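Local coordinates for HTH-type transcriptional regulator AscG (Escherichia coli, PDB 3BRQ), which represses the asc operon as a sequence-specific DNA-binding transcription factor of the LacI family, at residues 21-32 with 78-87; 45-53 with 260-271. All coordinates share one frame; numbering follows the deposited sequence.

Interaction 1: residues 21-32 with 78-87; sequences TLGLVVTNTLYH and CDAIMIYPRF. With SO4 (sulfate ion), chain F.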
loop_
_atom_site.group_PDB
_atom_site.type_symbol
_atom_site.label_atom_id
_atom_site.label_comp_id
_atom_site.label_asym_id
_atom_site.label_seq_id
_atom_site.Cartn_x
_atom_site.Cartn_y
_atom_site.Cartn_z
ATOM N N THR B 21 -12.543 -14.307 -18.436
ATOM C CA THR B 21 -11.465 -13.839 -17.586
ATOM C C THR B 21 -11.234 -12.360 -17.870
ATOM O O THR B 21 -11.210 -11.972 -19.041
ATOM C CB THR B 21 -10.215 -14.687 -17.863
ATOM O OG1 THR B 21 -10.462 -16.033 -17.426
ATOM C CG2 THR B 21 -8.996 -14.146 -17.147
ATOM N N LEU B 22 -11.093 -11.549 -16.816
ATOM C CA LEU B 22 -10.718 -10.140 -16.945
ATOM C C LEU B 22 -9.233 -9.962 -16.640
ATOM O O LEU B 22 -8.733 -10.327 -15.564
ATOM C CB LEU B 22 -11.500 -9.258 -15.958
ATOM C CG LEU B 22 -12.676 -8.414 -16.404
ATOM C CD1 LEU B 22 -13.538 -8.034 -15.216
ATOM C CD2 LEU B 22 -12.136 -7.123 -17.112
ATOM N N GLY B 23 -8.526 -9.384 -17.590
ATOM C CA GLY B 23 -7.090 -9.172 -17.456
ATOM C C GLY B 23 -6.754 -7.772 -17.003
ATOM O O GLY B 23 -7.278 -6.764 -17.557
ATOM N N LEU B 24 -5.848 -7.670 -16.034
ATOM C CA LEU B 24 -5.373 -6.368 -15.558
ATOM C C LEU B 24 -3.876 -6.245 -15.819
ATOM O O LEU B 24 -3.126 -7.187 -15.534
ATOM C CB LEU B 24 -5.606 -6.226 -14.052
ATOM C CG LEU B 24 -6.996 -5.822 -13.557
ATOM C CD1 LEU B 24 -8.139 -6.194 -14.498
ATOM C CD2 LEU B 24 -7.234 -6.373 -12.132
ATOM N N VAL B 25 -3.436 -5.093 -16.353
ATOM C CA VAL B 25 -1.983 -4.856 -16.572
ATOM C C VAL B 25 -1.654 -3.594 -15.744
ATOM O O VAL B 25 -2.287 -2.561 -15.943
ATOM C CB VAL B 25 -1.615 -4.560 -18.075
ATOM C CG1 VAL B 25 -0.112 -4.188 -18.188
ATOM C CG2 VAL B 25 -1.820 -5.771 -18.903
ATOM N N VAL B 26 -0.700 -3.676 -14.828
ATOM C CA VAL B 26 -0.342 -2.573 -13.936
ATOM C C VAL B 26 1.186 -2.548 -13.808
ATOM O O VAL B 26 1.832 -3.585 -13.646
ATOM C CB VAL B 26 -0.980 -2.685 -12.556
ATOM C CG1 VAL B 26 -0.546 -1.548 -11.638
ATOM C CG2 VAL B 26 -2.512 -2.718 -12.673
ATOM N N THR B 27 1.751 -1.346 -14.015
ATOM C CA THR B 27 3.197 -1.116 -13.932
ATOM C C THR B 27 3.718 -1.346 -12.496
ATOM O O THR B 27 3.054 -1.017 -11.498
ATOM C CB THR B 27 3.547 0.316 -14.498
ATOM O OG1 THR B 27 2.944 0.449 -15.810
ATOM C CG2 THR B 27 5.025 0.471 -14.740
ATOM N N ASN B 28 4.931 -1.869 -12.395
ATOM C CA ASN B 28 5.591 -2.136 -11.120
ATOM C C ASN B 28 6.268 -0.856 -10.578
ATOM O O ASN B 28 7.493 -0.719 -10.553
ATOM C CB ASN B 28 6.609 -3.271 -11.315
ATOM C CG ASN B 28 7.291 -3.686 -10.014
ATOM O OD1 ASN B 28 6.647 -3.880 -9.020
ATOM N ND2 ASN B 28 8.607 -3.788 -10.036
ATOM N N THR B 29 5.452 0.099 -10.169
ATOM C CA THR B 29 5.992 1.331 -9.626
ATOM C C THR B 29 5.727 1.333 -8.143
ATOM O O THR B 29 4.844 0.622 -7.660
ATOM C CB THR B 29 5.403 2.556 -10.284
ATOM O OG1 THR B 29 3.977 2.466 -10.239
ATOM C CG2 THR B 29 5.883 2.646 -11.772
ATOM N N LEU B 30 6.523 2.091 -7.411
ATOM C CA LEU B 30 6.426 2.050 -5.955
ATOM C C LEU B 30 5.158 2.823 -5.552
ATOM O O LEU B 30 4.448 2.434 -4.621
ATOM C CB LEU B 30 7.669 2.697 -5.320
ATOM C CG LEU B 30 7.609 2.811 -3.802
ATOM C CD1 LEU B 30 7.673 1.425 -3.082
ATOM C CD2 LEU B 30 8.726 3.721 -3.330
ATOM N N TYR B 31 4.880 3.898 -6.288
ATOM C CA TYR B 31 3.688 4.705 -6.069
ATOM C C TYR B 31 2.779 4.560 -7.268
ATOM O O TYR B 31 3.263 4.437 -8.394
ATOM C CB TYR B 31 4.039 6.195 -5.907
ATOM C CG TYR B 31 2.822 7.117 -5.804
ATOM C CD1 TYR B 31 2.092 7.225 -4.617
ATOM C CD2 TYR B 31 2.394 7.874 -6.912
ATOM C CE1 TYR B 31 0.958 8.073 -4.528
ATOM C CE2 TYR B 31 1.289 8.711 -6.822
ATOM C CZ TYR B 31 0.574 8.826 -5.635
ATOM O OH TYR B 31 -0.556 9.683 -5.581
ATOM N N HIS B 32 1.466 4.580 -7.009
ATOM C CA HIS B 32 0.467 4.680 -8.053
ATOM C C HIS B 32 -0.505 5.796 -7.702
ATOM O O HIS B 32 -1.038 5.826 -6.592
ATOM C CB HIS B 32 -0.320 3.364 -8.121
ATOM C CG HIS B 32 0.424 2.262 -8.782
ATOM N ND1 HIS B 32 1.177 1.337 -8.079
ATOM C CD2 HIS B 32 0.561 1.946 -10.098
ATOM C CE1 HIS B 32 1.715 0.481 -8.933
ATOM N NE2 HIS B 32 1.363 0.837 -10.161
ATOM N N CYS B 78 -7.532 -13.986 -22.011
ATOM C CA CYS B 78 -8.375 -12.966 -21.380
ATOM C C CYS B 78 -9.370 -12.390 -22.380
ATOM O O CYS B 78 -9.020 -12.068 -23.516
ATOM C CB CYS B 78 -7.549 -11.837 -20.767
ATOM S SG CYS B 78 -6.635 -12.421 -19.354
ATOM N N ASP B 79 -10.609 -12.242 -21.933
ATOM C CA ASP B 79 -11.719 -11.775 -22.780
ATOM C C ASP B 79 -11.818 -10.240 -22.856
ATOM O O ASP B 79 -12.306 -9.709 -23.833
ATOM C CB ASP B 79 -13.016 -12.390 -22.259
ATOM C CG ASP B 79 -12.934 -13.926 -22.185
ATOM O OD1 ASP B 79 -13.135 -14.547 -23.234
ATOM O OD2 ASP B 79 -12.602 -14.501 -21.117
ATOM N N ALA B 80 -11.330 -9.550 -21.816
ATOM C CA ALA B 80 -11.253 -8.091 -21.751
ATOM C C ALA B 80 -10.006 -7.673 -20.976
ATOM O O ALA B 80 -9.567 -8.391 -20.045
ATOM C CB ALA B 80 -12.467 -7.542 -21.035
ATOM N N ILE B 81 -9.469 -6.486 -21.301
ATOM C CA ILE B 81 -8.271 -6.002 -20.587
ATOM C C ILE B 81 -8.498 -4.613 -19.967
ATOM O O ILE B 81 -9.078 -3.721 -20.605
ATOM C CB ILE B 81 -7.053 -5.975 -21.548
ATOM C CG1 ILE B 81 -6.868 -7.345 -22.223
ATOM C CG2 ILE B 81 -5.716 -5.526 -20.826
ATOM C CD1 ILE B 81 -6.193 -8.333 -21.259
HETATM N N MSE B 82 -8.056 -4.422 -18.732
HETATM C CA MSE B 82 -7.928 -3.058 -18.175
HETATM C C MSE B 82 -6.445 -2.758 -18.120
HETATM O O MSE B 82 -5.719 -3.445 -17.414
HETATM C CB MSE B 82 -8.494 -2.947 -16.755
HETATM C CG MSE B 82 -8.348 -1.474 -16.173
HETATM SE SE MSE B 82 -8.259 -1.401 -14.251
HETATM C CE MSE B 82 -6.388 -2.059 -14.077
ATOM N N ILE B 83 -5.985 -1.729 -18.852
ATOM C CA ILE B 83 -4.563 -1.347 -18.745
ATOM C C ILE B 83 -4.430 -0.109 -17.829
ATOM O O ILE B 83 -5.125 0.867 -18.013
ATOM C CB ILE B 83 -3.888 -1.191 -20.140
ATOM C CG1 ILE B 83 -2.505 -0.527 -20.068
ATOM C CG2 ILE B 83 -4.710 -0.344 -21.075
ATOM C CD1 ILE B 83 -1.407 -1.490 -19.552
ATOM N N TYR B 84 -3.599 -0.195 -16.787
ATOM C CA TYR B 84 -3.204 1.011 -16.060
ATOM C C TYR B 84 -1.693 1.340 -16.303
ATOM O O TYR B 84 -0.833 0.843 -15.607
ATOM C CB TYR B 84 -3.603 0.854 -14.595
ATOM C CG TYR B 84 -3.148 1.938 -13.638
ATOM C CD1 TYR B 84 -2.664 3.175 -14.093
ATOM C CD2 TYR B 84 -3.189 1.698 -12.256
ATOM C CE1 TYR B 84 -2.206 4.140 -13.203
ATOM C CE2 TYR B 84 -2.781 2.664 -11.359
ATOM C CZ TYR B 84 -2.312 3.888 -11.850
ATOM O OH TYR B 84 -1.900 4.814 -10.929
ATOM N N PRO B 85 -1.378 2.135 -17.355
ATOM C CA PRO B 85 -0.014 2.302 -17.774
ATOM C C PRO B 85 0.634 3.591 -17.239
ATOM O O PRO B 85 -0.015 4.675 -17.196
ATOM C CB PRO B 85 -0.165 2.396 -19.309
ATOM C CG PRO B 85 -1.414 3.089 -19.497
ATOM C CD PRO B 85 -2.282 2.831 -18.271
ATOM N N ARG B 86 1.914 3.499 -16.851
ATOM C CA ARG B 86 2.672 4.699 -16.566
ATOM C C ARG B 86 3.282 5.157 -17.880
ATOM O O ARG B 86 3.206 6.354 -18.191
ATOM C CB ARG B 86 3.816 4.475 -15.541
ATOM C CG ARG B 86 4.657 5.758 -15.345
ATOM C CD ARG B 86 5.469 5.816 -14.099
ATOM N NE ARG B 86 4.660 5.958 -12.869
ATOM C CZ ARG B 86 5.224 5.959 -11.679
ATOM N NH1 ARG B 86 6.553 5.869 -11.650
ATOM N NH2 ARG B 86 4.501 6.071 -10.539
ATOM N N PHE B 87 3.877 4.235 -18.654
ATOM C CA PHE B 87 4.782 4.637 -19.756
ATOM C C PHE B 87 4.176 4.788 -21.165
ATOM O O PHE B 87 4.643 5.642 -21.946
ATOM C CB PHE B 87 6.046 3.750 -19.786
ATOM C CG PHE B 87 6.844 3.807 -18.508
ATOM C CD1 PHE B 87 7.768 4.858 -18.287
ATOM C CD2 PHE B 87 6.621 2.880 -17.497
ATOM C CE1 PHE B 87 8.483 4.939 -17.106
ATOM C CE2 PHE B 87 7.333 2.950 -16.284
ATOM C CZ PHE B 87 8.246 3.951 -16.067
HETATM S S SO4 F . 1.095 7.040 -12.232
HETATM O O1 SO4 F . 0.506 8.181 -12.853
HETATM O O2 SO4 F . 1.598 6.121 -13.286
HETATM O O3 SO4 F . 2.047 7.431 -11.225
HETATM O O4 SO4 F . 0.045 6.434 -11.422
HETATM O O HOH W 1 0.454 1.324 -13.446
HETATM O O HOH W 2 0.670 -1.375 -16.844
#
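Leu22 to Val26 pair one for one with Ala80 to Tyr84, the parallel strands 21-27 and 80-84 running with their axes 4.7 Å apart and inclined by 17°. Gly23 and Val25 each give N-H and C=O to the partner strand, meeting Ala80 O, Met82 N, Met82 O and Tyr84 N. Before this run, Asp79 exchanges two bonds with Thr21: its backbone N reaches Thr21 O, and its OD2 accepts Thr21 N at 2.7 Å on the anti lone pair. At the far end a water joins Thr27 N to Tyr84 O as the strands part.

On one face Ile83, bent at chi2 (76°), lays CD1 against Val25 CG1 at 3.3 Å, a tight fit. On the other, selenomethionine Met82 curls at its last torsion and puts CE 3.8 Å from Leu24 CG. Past the strands, Thr29 CG2 lies over one face of the Arg86 guanidinium, 3.3 Å from NH1. Arg86 NE points almost straight (174°) at O2 of a sulfate, at 3.1 Å in the guanidinium plane, while NH2 meets O3 at 2.9 Å. Tyr84 OH donates to sulfate O4 at 2.6 Å, its ring lying obliquely beside His32. The anion, likely picked up during crystallisation, is also held by Ser151 and Thr153, consistent with the inter-subdomain cleft where LacI-family effectors bind.

Helices 36-49 and 255-270 cover the face bearing Leu24 and Met82. Helix 63-75, the crossover from strand 53-60 to strand 80-84, covers the Val25 face, and strand 53-60 flanks the other edge of 21-27.

Interaction 2: residues 45-53 with 260-271; sequences RMAEEKGRQ and QEIIGRLIFMLD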
loop_
_atom_site.group_PDB
_atom_site.type_symbol
_atom_site.label_atom_id
_atom_site.label_comp_id
_atom_site.label_asym_id
_atom_site.label_seq_id
_atom_site.Cartn_x
_atom_site.Cartn_y
_atom_site.Cartn_z
ATOM N N ARG B 45 -13.095 -7.857 -6.297
ATOM C CA ARG B 45 -14.464 -7.962 -5.817
ATOM C C ARG B 45 -15.505 -7.890 -6.962
ATOM O O ARG B 45 -16.403 -8.725 -7.045
ATOM C CB ARG B 45 -14.706 -6.902 -4.741
ATOM C CG ARG B 45 -15.588 -7.372 -3.625
ATOM C CD ARG B 45 -14.954 -8.509 -2.816
ATOM N NE ARG B 45 -15.997 -9.301 -2.153
ATOM C CZ ARG B 45 -16.090 -9.518 -0.836
ATOM N NH1 ARG B 45 -15.182 -9.008 0.001
ATOM N NH2 ARG B 45 -17.096 -10.260 -0.347
HETATM N N MSE B 46 -15.352 -6.950 -7.887
HETATM C CA MSE B 46 -16.361 -6.804 -8.925
HETATM C C MSE B 46 -16.387 -8.011 -9.862
HETATM O O MSE B 46 -17.456 -8.528 -10.200
HETATM C CB MSE B 46 -16.110 -5.535 -9.735
HETATM C CG MSE B 46 -16.968 -4.345 -9.355
HETATM SE SE MSE B 46 -17.846 -3.730 -10.988
HETATM C CE MSE B 46 -19.147 -5.207 -11.138
ATOM N N ALA B 47 -15.206 -8.458 -10.294
ATOM C CA ALA B 47 -15.084 -9.665 -11.093
ATOM C C ALA B 47 -15.677 -10.866 -10.340
ATOM O O ALA B 47 -16.447 -11.639 -10.917
ATOM C CB ALA B 47 -13.614 -9.936 -11.450
ATOM N N GLU B 48 -15.341 -11.017 -9.066
ATOM C CA GLU B 48 -15.845 -12.172 -8.294
ATOM C C GLU B 48 -17.380 -12.175 -8.305
ATOM O O GLU B 48 -17.998 -13.189 -8.676
ATOM C CB GLU B 48 -15.260 -12.192 -6.867
ATOM C CG GLU B 48 -15.805 -13.284 -5.953
ATOM C CD GLU B 48 -15.170 -13.258 -4.583
ATOM O OE1 GLU B 48 -14.675 -12.206 -4.161
ATOM O OE2 GLU B 48 -15.134 -14.295 -3.909
ATOM N N GLU B 49 -17.993 -11.029 -7.986
ATOM C CA GLU B 49 -19.452 -10.963 -7.894
ATOM C C GLU B 49 -20.107 -11.262 -9.233
ATOM O O GLU B 49 -21.180 -11.864 -9.275
ATOM C CB GLU B 49 -19.933 -9.603 -7.376
ATOM C CG GLU B 49 -19.493 -9.263 -5.923
ATOM C CD GLU B 49 -20.085 -7.939 -5.425
ATOM O OE1 GLU B 49 -21.343 -7.828 -5.453
ATOM O OE2 GLU B 49 -19.322 -7.011 -5.013
ATOM N N LYS B 50 -19.484 -10.839 -10.324
ATOM C CA LYS B 50 -20.051 -11.106 -11.642
ATOM C C LYS B 50 -19.649 -12.446 -12.291
ATOM O O LYS B 50 -19.914 -12.642 -13.487
ATOM C CB LYS B 50 -19.748 -9.944 -12.595
ATOM C CG LYS B 50 -20.347 -8.566 -12.153
ATOM C CD LYS B 50 -21.876 -8.523 -12.227
ATOM C CE LYS B 50 -22.457 -7.206 -11.611
ATOM N NZ LYS B 50 -23.846 -7.407 -11.018
ATOM N N GLY B 51 -18.981 -13.331 -11.533
ATOM C CA GLY B 51 -18.654 -14.679 -12.004
ATOM C C GLY B 51 -17.532 -14.763 -13.015
ATOM O O GLY B 51 -17.461 -15.751 -13.767
ATOM N N ARG B 52 -16.674 -13.727 -13.049
ATOM C CA ARG B 52 -15.457 -13.712 -13.862
ATOM C C ARG B 52 -14.202 -14.083 -13.069
ATOM O O ARG B 52 -14.087 -13.756 -11.899
ATOM C CB ARG B 52 -15.234 -12.317 -14.495
ATOM C CG ARG B 52 -15.982 -12.073 -15.791
ATOM C CD ARG B 52 -17.503 -12.022 -15.592
ATOM N NE ARG B 52 -18.225 -12.056 -16.860
ATOM C CZ ARG B 52 -19.504 -11.709 -17.020
ATOM N NH1 ARG B 52 -20.232 -11.291 -15.987
ATOM N NH2 ARG B 52 -20.055 -11.752 -18.236
ATOM N N GLN B 53 -13.237 -14.698 -13.748
ATOM C CA GLN B 53 -11.887 -14.885 -13.201
ATOM C C GLN B 53 -11.086 -13.627 -13.472
ATOM O O GLN B 53 -11.237 -12.972 -14.502
ATOM C CB GLN B 53 -11.171 -16.055 -13.860
ATOM C CG GLN B 53 -11.801 -17.420 -13.586
ATOM C CD GLN B 53 -11.893 -17.720 -12.071
ATOM O OE1 GLN B 53 -10.988 -17.363 -11.303
ATOM N NE2 GLN B 53 -13.001 -18.336 -11.644
ATOM N N GLN B 260 -15.040 0.581 -10.261
ATOM C CA GLN B 260 -16.344 0.005 -10.508
ATOM C C GLN B 260 -16.838 0.435 -11.876
ATOM O O GLN B 260 -17.460 -0.365 -12.588
ATOM C CB GLN B 260 -17.320 0.435 -9.436
ATOM C CG GLN B 260 -17.061 -0.202 -8.067
ATOM C CD GLN B 260 -17.986 0.360 -6.997
ATOM O OE1 GLN B 260 -18.737 1.299 -7.251
ATOM N NE2 GLN B 260 -17.933 -0.217 -5.780
ATOM N N GLU B 261 -16.544 1.666 -12.262
ATOM C CA GLU B 261 -16.833 2.103 -13.635
ATOM C C GLU B 261 -16.100 1.312 -14.710
ATOM O O GLU B 261 -16.721 0.716 -15.566
ATOM C CB GLU B 261 -16.500 3.571 -13.837
ATOM C CG GLU B 261 -16.974 4.073 -15.167
ATOM C CD GLU B 261 -18.480 4.333 -15.176
ATOM O OE1 GLU B 261 -19.208 3.956 -14.210
ATOM O OE2 GLU B 261 -18.925 4.950 -16.148
ATOM N N ILE B 262 -14.767 1.364 -14.719
ATOM C CA ILE B 262 -14.003 0.620 -15.735
ATOM C C ILE B 262 -14.234 -0.895 -15.691
ATOM O O ILE B 262 -14.388 -1.532 -16.718
ATOM C CB ILE B 262 -12.469 0.966 -15.642
ATOM C CG1 ILE B 262 -11.775 0.661 -16.997
ATOM C CG2 ILE B 262 -11.829 0.271 -14.429
ATOM C CD1 ILE B 262 -10.364 1.235 -17.043
ATOM N N ILE B 263 -14.275 -1.511 -14.511
ATOM C CA ILE B 263 -14.498 -2.956 -14.517
ATOM C C ILE B 263 -15.935 -3.257 -14.909
ATOM O O ILE B 263 -16.204 -4.190 -15.667
ATOM C CB ILE B 263 -14.164 -3.604 -13.152
ATOM C CG1 ILE B 263 -12.663 -3.477 -12.795
ATOM C CG2 ILE B 263 -14.644 -5.056 -13.109
ATOM C CD1 ILE B 263 -11.643 -3.939 -13.830
ATOM N N GLY B 264 -16.876 -2.457 -14.396
ATOM C CA GLY B 264 -18.298 -2.658 -14.721
ATOM C C GLY B 264 -18.540 -2.525 -16.226
ATOM O O GLY B 264 -19.228 -3.372 -16.832
ATOM N N ARG B 265 -17.960 -1.487 -16.829
ATOM C CA ARG B 265 -18.022 -1.341 -18.279
ATOM C C ARG B 265 -17.395 -2.481 -19.064
ATOM O O ARG B 265 -17.956 -2.901 -20.071
ATOM C CB ARG B 265 -17.443 -0.002 -18.726
ATOM C CG ARG B 265 -18.329 1.174 -18.305
ATOM C CD ARG B 265 -18.036 2.373 -19.180
ATOM N NE ARG B 265 -18.401 3.667 -18.578
ATOM C CZ ARG B 265 -17.985 4.857 -19.049
ATOM N NH1 ARG B 265 -17.179 4.919 -20.119
ATOM N NH2 ARG B 265 -18.354 5.995 -18.446
ATOM N N LEU B 266 -16.233 -2.991 -18.634
ATOM C CA LEU B 266 -15.600 -4.116 -19.357
ATOM C C LEU B 266 -16.487 -5.334 -19.329
ATOM O O LEU B 266 -16.652 -5.987 -20.352
ATOM C CB LEU B 266 -14.197 -4.449 -18.801
ATOM C CG LEU B 266 -13.060 -3.488 -19.154
ATOM C CD1 LEU B 266 -11.770 -3.776 -18.287
ATOM C CD2 LEU B 266 -12.747 -3.521 -20.656
ATOM N N ILE B 267 -17.080 -5.635 -18.161
ATOM C CA ILE B 267 -18.012 -6.747 -18.047
ATOM C C ILE B 267 -19.292 -6.478 -18.848
ATOM O O ILE B 267 -19.804 -7.374 -19.508
ATOM C CB ILE B 267 -18.367 -7.041 -16.564
ATOM C CG1 ILE B 267 -17.129 -7.567 -15.829
ATOM C CG2 ILE B 267 -19.543 -8.042 -16.459
ATOM C CD1 ILE B 267 -17.301 -7.603 -14.278
ATOM N N PHE B 268 -19.800 -5.248 -18.800
ATOM C CA PHE B 268 -20.879 -4.841 -19.721
ATOM C C PHE B 268 -20.564 -5.245 -21.174
ATOM O O PHE B 268 -21.396 -5.893 -21.830
ATOM C CB PHE B 268 -21.201 -3.328 -19.591
ATOM C CG PHE B 268 -22.448 -2.889 -20.356
ATOM C CD1 PHE B 268 -23.586 -3.692 -20.395
ATOM C CD2 PHE B 268 -22.455 -1.688 -21.067
ATOM C CE1 PHE B 268 -24.749 -3.301 -21.119
ATOM C CE2 PHE B 268 -23.602 -1.280 -21.788
ATOM C CZ PHE B 268 -24.751 -2.094 -21.800
HETATM N N MSE B 269 -19.367 -4.902 -21.669
HETATM C CA MSE B 269 -18.966 -5.237 -23.075
HETATM C C MSE B 269 -19.042 -6.755 -23.358
HETATM O O MSE B 269 -19.586 -7.203 -24.373
HETATM C CB MSE B 269 -17.531 -4.773 -23.381
HETATM C CG MSE B 269 -17.259 -3.306 -23.256
HETATM SE SE MSE B 269 -18.635 -2.261 -24.052
HETATM C CE MSE B 269 -18.501 -0.752 -22.792
ATOM N N LEU B 270 -18.524 -7.531 -22.414
ATOM C CA LEU B 270 -18.569 -8.990 -22.477
ATOM C C LEU B 270 -19.983 -9.546 -22.491
ATOM O O LEU B 270 -20.186 -10.670 -22.990
ATOM C CB LEU B 270 -17.774 -9.602 -21.329
ATOM C CG LEU B 270 -16.264 -9.284 -21.377
ATOM C CD1 LEU B 270 -15.526 -10.048 -20.277
ATOM C CD2 LEU B 270 -15.648 -9.592 -22.718
ATOM N N ASP B 271 -20.950 -8.780 -21.963
ATOM C CA ASP B 271 -22.386 -9.160 -21.992
ATOM C C ASP B 271 -23.137 -8.581 -23.179
ATOM O O ASP B 271 -24.353 -8.685 -23.265
ATOM C CB ASP B 271 -23.106 -8.708 -20.714
ATOM C CG ASP B 271 -22.708 -9.528 -19.483
ATOM O OD1 ASP B 271 -22.164 -10.655 -19.638
ATOM O OD2 ASP B 271 -22.932 -9.031 -18.352
#
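Met46, a selenomethionine, enters a hole formed by Gln260, Ile263, Gly264 and Ile267, a knob-into-hole fit. Its CB touches Ile263 CG2 at 3.7 Å, and its CG passes 4.3 Å from Gln260 CG. SE then settles over the helix backbone, 3.7 Å from Gln260 O and close to Gly264 N. A last bend at chi3 (73°) turns CE toward the C-terminal part of helix 260-270, 4.4 Å from Ile267 CD1. The two helices, 45-49 and 260-270, cross at 31° with axes 10.0 Å apart, and lie side by side on one face of the five-stranded parallel sheet. Helix 255-270 comes late in the chain, after the second sheet's main strands, a return to the first subdomain that is characteristic of the LacI-type periplasmic-binding-protein fold. Helix 36-49 closes in a Schellman motif with Gly51 at C-prime, and the chain turns so that Arg52 faces the other helix. Ile267 CG2 lies over one face of the Arg52 guanidinium, 3.4 Å from NH1. At the guanidinium edge NH2 forms a salt bridge to Asp271 OD1 at 2.8 Å, with the carboxylate plane turned 48° away. The same NH2 also bonds Gln20.

Interaction 1 is the buried middle of the first subdomain's sheet, strand against strand; interaction 2 lies nearer the surface, where two helices pack side by side on that sheet. They meet directly: Leu22 N lies 2.7 Å from Gln53 O, a probable hydrogen bond, and Ile262 and Leu266 of helix 255-270 rest on Met82. Backbone hydrogen bonds and aliphatic packing dominate 21-27 with 80-84, with polar side chains at both ends, Asp79 at one and the sulfate-binding Tyr84 and Arg86 at the other. The 45-53 with 260-271 contact has no backbone bonds across it, combining apolar packing with a single salt bridge at the C-terminal end of helix 255-270. Both also border the second subunit, through residues such as Thr21 and Glu48.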